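Local coordinates for aromatic-amino-acid aminotransferase (PDB 4F4E), which probably transfers the amino group of aromatic amino acids such as tyrosine to 2-oxoglutarate, using a covalently bound pyridoxal 5'-phosphate cofactor, at residues N155-F160 against F165-Y170. Numbering follows the deposited sequence.
With EDO (1,2-ethanediol), chain C.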
ATOM      1  N   ASN A 155       9.608  -9.423  10.509  1.00 11.12           N
ATOM      2  CA  ASN A 155       9.435  -8.984   9.153  1.00 10.71           C
ATOM      3  C   ASN A 155      10.657  -8.225   8.655  1.00 10.17           C
ATOM      4  O   ASN A 155      10.773  -8.019   7.448  1.00 10.35           O
ATOM      5  CB  ASN A 155       8.124  -8.190   9.003  1.00 11.00           C
ATOM      6  CG  ASN A 155       7.565  -8.212   7.594  1.00 10.91           C
ATOM      7  OD1 ASN A 155       7.831  -9.148   6.851  1.00 11.37           O
ATOM      8  ND2 ASN A 155       6.839  -7.141   7.191  1.00 10.53           N
ATOM      9  N   HIS A 156      11.630  -7.868   9.503  1.00  9.67           N
ATOM     10  CA  HIS A 156      12.873  -7.341   8.966  1.00 10.01           C
ATOM     11  C   HIS A 156      13.570  -8.326   8.047  1.00 10.12           C
ATOM     12  O   HIS A 156      13.808  -8.045   6.863  1.00 10.31           O
ATOM     13  CB  HIS A 156      13.856  -6.907  10.061  1.00  9.92           C
ATOM     14  CG  HIS A 156      13.552  -5.565  10.706  1.00  9.58           C
ATOM     15  ND1 HIS A 156      13.911  -5.286  11.984  1.00 10.04           N
ATOM     16  CD2 HIS A 156      12.993  -4.398  10.202  1.00  9.41           C
ATOM     17  CE1 HIS A 156      13.539  -4.037  12.281  1.00  9.82           C
ATOM     18  NE2 HIS A 156      12.990  -3.497  11.191  1.00  9.39           N
ATOM     19  N   ARG A 157      13.874  -9.498   8.559  1.00 10.64           N
ATOM     20  CA  ARG A 157      14.537 -10.501   7.733  1.00 11.56           C
ATOM     21  C   ARG A 157      13.686 -10.837   6.508  1.00 11.46           C
ATOM     22  O   ARG A 157      14.201 -10.865   5.396  1.00 11.63           O
ATOM     23  CB  ARG A 157      14.822 -11.780   8.542  1.00 12.82           C
ATOM     24  CG  ARG A 157      15.551 -12.840   7.697  1.00 14.90           C
ATOM     25  CD  ARG A 157      15.878 -14.072   8.504  1.00 16.84           C
ATOM     26  NE  ARG A 157      16.882 -13.744   9.494  1.00 18.73           N
ATOM     27  CZ  ARG A 157      18.196 -13.732   9.273  1.00 20.69           C
ATOM     28  NH1 ARG A 157      18.690 -14.001   8.090  1.00 21.49           N
ATOM     29  NH2 ARG A 157      19.016 -13.412  10.265  1.00 23.91           N
ATOM     30  N   ALA A 158      12.385 -11.067   6.724  1.00 10.64           N
ATOM     31  CA  ALA A 158      11.502 -11.482   5.639  1.00 10.92           C
ATOM     32  C   ALA A 158      11.448 -10.412   4.544  1.00 10.65           C
ATOM     33  O   ALA A 158      11.543 -10.713   3.367  1.00 11.37           O
ATOM     34  CB  ALA A 158      10.107 -11.766   6.180  1.00 10.95           C
ATOM     35  N   LEU A 159      11.316  -9.149   4.947  1.00  9.67           N
ATOM     36  CA  LEU A 159      11.210  -8.056   3.971  1.00  9.52           C
ATOM     37  C   LEU A 159      12.464  -7.848   3.118  1.00  9.36           C
ATOM     38  O   LEU A 159      12.402  -7.731   1.901  1.00  9.62           O
ATOM     39  CB  LEU A 159      10.775  -6.756   4.683  1.00  8.77           C
ATOM     40  CG  LEU A 159      10.546  -5.538   3.803  1.00  8.57           C
ATOM     41  CD1 LEU A 159       9.430  -4.619   4.415  1.00  8.18           C
ATOM     42  CD2 LEU A 159      11.837  -4.744   3.579  1.00  8.65           C
ATOM     43  N   PHE A 160      13.623  -7.820   3.743  1.00  9.36           N
ATOM     44  CA  PHE A 160      14.842  -7.569   3.027  1.00  9.88           C
ATOM     45  C   PHE A 160      15.248  -8.784   2.203  1.00 11.21           C
ATOM     46  O   PHE A 160      15.749  -8.612   1.095  1.00 11.12           O
ATOM     47  CB  PHE A 160      15.949  -7.125   3.985  1.00  9.72           C
ATOM     48  CG  PHE A 160      15.786  -5.711   4.433  1.00  9.26           C
ATOM     49  CD1 PHE A 160      16.123  -4.681   3.586  1.00  9.38           C
ATOM     50  CD2 PHE A 160      15.217  -5.400   5.663  1.00  9.23           C
ATOM     51  CE1 PHE A 160      15.966  -3.334   3.966  1.00  9.14           C
ATOM     52  CE2 PHE A 160      15.066  -4.072   6.061  1.00  8.84           C
ATOM     53  CZ  PHE A 160      15.450  -3.038   5.223  1.00  8.86           C
ATOM     54  N   PHE A 165      17.982  -9.178  -0.830  1.00 13.55           N
ATOM     55  CA  PHE A 165      19.222  -9.058  -0.039  1.00 13.79           C
ATOM     56  C   PHE A 165      19.524 -10.293   0.794  1.00 14.24           C
ATOM     57  O   PHE A 165      18.639 -10.932   1.328  1.00 13.43           O
ATOM     58  CB  PHE A 165      19.095  -7.878   0.951  1.00 13.41           C
ATOM     59  CG  PHE A 165      18.943  -6.529   0.299  1.00 13.41           C
ATOM     60  CD1 PHE A 165      20.062  -5.852  -0.148  1.00 13.67           C
ATOM     61  CD2 PHE A 165      17.703  -5.919   0.185  1.00 12.93           C
ATOM     62  CE1 PHE A 165      19.968  -4.597  -0.745  1.00 13.61           C
ATOM     63  CE2 PHE A 165      17.586  -4.667  -0.411  1.00 12.82           C
ATOM     64  CZ  PHE A 165      18.727  -4.006  -0.874  1.00 13.43           C
ATOM     65  N   GLU A 166      20.804 -10.620   0.952  1.00 15.23           N
ATOM     66  CA  GLU A 166      21.219 -11.577   1.965  1.00 15.83           C
ATOM     67  C   GLU A 166      21.179 -10.844   3.306  1.00 14.83           C
ATOM     68  O   GLU A 166      21.701  -9.732   3.414  1.00 13.39           O
ATOM     69  CB  GLU A 166      22.650 -12.057   1.665  1.00 19.08           C
ATOM     70  CG  GLU A 166      23.241 -12.945   2.752  1.00 22.22           C
ATOM     71  CD  GLU A 166      24.710 -13.287   2.527  1.00 25.12           C
ATOM     72  OE1 GLU A 166      25.183 -13.129   1.381  1.00 26.90           O
ATOM     73  OE2 GLU A 166      25.367 -13.694   3.530  1.00 28.40           O
ATOM     74  N   VAL A 167      20.590 -11.470   4.327  1.00 13.51           N
ATOM     75  CA  VAL A 167      20.438 -10.849   5.649  1.00 12.85           C
ATOM     76  C   VAL A 167      21.329 -11.591   6.650  1.00 13.20           C
ATOM     77  O   VAL A 167      21.344 -12.809   6.701  1.00 13.57           O
ATOM     78  CB  VAL A 167      18.964 -10.860   6.102  1.00 12.42           C
ATOM     79  CG1 VAL A 167      18.820 -10.215   7.499  1.00 11.71           C
ATOM     80  CG2 VAL A 167      18.075 -10.154   5.054  1.00 11.62           C
ATOM     81  N   VAL A 168      22.066 -10.827   7.450  1.00 12.92           N
ATOM     82  CA  VAL A 168      22.877 -11.370   8.500  1.00 13.32           C
ATOM     83  C   VAL A 168      22.439 -10.658   9.778  1.00 12.94           C
ATOM     84  O   VAL A 168      21.722  -9.647   9.700  1.00 12.48           O
ATOM     85  CB  VAL A 168      24.373 -11.113   8.277  1.00 13.50           C
ATOM     86  CG1 VAL A 168      24.913 -11.792   7.001  1.00 13.92           C
ATOM     87  CG2 VAL A 168      24.704  -9.627   8.270  1.00 13.68           C
ATOM     88  N   ALA A 169      22.878 -11.156  10.928  1.00 12.88           N
ATOM     89  CA  ALA A 169      22.481 -10.593  12.214  1.00 12.73           C
ATOM     90  C   ALA A 169      23.696 -10.167  13.006  1.00 13.15           C
ATOM     91  O   ALA A 169      24.727 -10.887  13.049  1.00 13.67           O
ATOM     92  CB  ALA A 169      21.653 -11.595  13.017  1.00 13.32           C
ATOM     93  N   TYR A 170      23.622  -8.986  13.611  1.00 12.63           N
ATOM     94  CA  TYR A 170      24.627  -8.574  14.545  1.00 12.75           C
ATOM     95  C   TYR A 170      24.211  -8.982  15.964  1.00 13.09           C
ATOM     96  O   TYR A 170      23.020  -8.904  16.297  1.00 12.80           O
ATOM     97  CB  TYR A 170      24.940  -7.066  14.488  1.00 12.55           C
ATOM     98  CG  TYR A 170      23.754  -6.116  14.576  1.00 11.69           C
ATOM     99  CD1 TYR A 170      23.242  -5.728  15.787  1.00 11.60           C
ATOM    100  CD2 TYR A 170      23.176  -5.572  13.429  1.00 11.56           C
ATOM    101  CE1 TYR A 170      22.164  -4.841  15.867  1.00 11.16           C
ATOM    102  CE2 TYR A 170      22.120  -4.662  13.503  1.00 10.97           C
ATOM    103  CZ  TYR A 170      21.598  -4.325  14.721  1.00 10.87           C
ATOM    104  OH  TYR A 170      20.505  -3.448  14.820  1.00 10.40           O
TER
HETATM  105  C1  EDO C 500      19.530  -2.147  17.657  1.00 19.95           C
HETATM  106  O1  EDO C 500      18.813  -2.037  16.451  1.00 16.89           O
HETATM  107  C2  EDO C 500      19.600  -0.834  18.450  1.00 20.49           C
HETATM  108  O2  EDO C 500      18.338  -0.466  18.933  1.00 19.47           O
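The second half of a beta-alpha-beta crossover brings R157 and F160 of helix 154-162 against F165 and V167, where the chain enters strand 167-174. The two strands of the unit, 146-150 and 167-174, are parallel neighbours in the mixed sheet of the large, cofactor-binding domain of this aminotransferase family. The short helix and strand segments run at 151° to each other, with their axes 9.2 Å apart at closest approach.

Two hydrogen bonds join 155-160 to 165-170. The backbone N of F165 gives one to F160 O, at 3.0 Å and 160°. It lies in the connection before the strand and ties the returning chain to the helix. The same oxygen lies at the edge of the F165 ring, with F160 O 3.4 Å from F165 CD2. The other bond reaches the strand itself, from R157 NH1 to V167 O at 3.2 Å. It is bent, and the nitrogen sits well above the carbonyl plane. The R157 chain leaves the helix extended and turns at chi3 (-68°), with V167 CG1 under one guanidinium face, displaced toward its rim. A169 CB lies near the guanidinium plane, 4.2 Å from R157 NH2, a loose contact.

V167 divides its two methyls. CG1 takes the arginine, while V167 CG2 packs on F160 CB at 3.9 Å. F165 CD2 meets the F160 ring at its edge, in its plane, 3.9 Å from F160 CD1. L159 CD2 sits over the centre of one F160 face. Both phenylalanines also touch V146 and strand 197-201.

The contact thus grades from a buried aromatic end to an exposed arginine. At that outer end the guanidinium partly covers V167. Its bond to V167 O, long and bent, is probably weaker than the one between F165 N and F160 O, and the face-on packing against V167 supplements it.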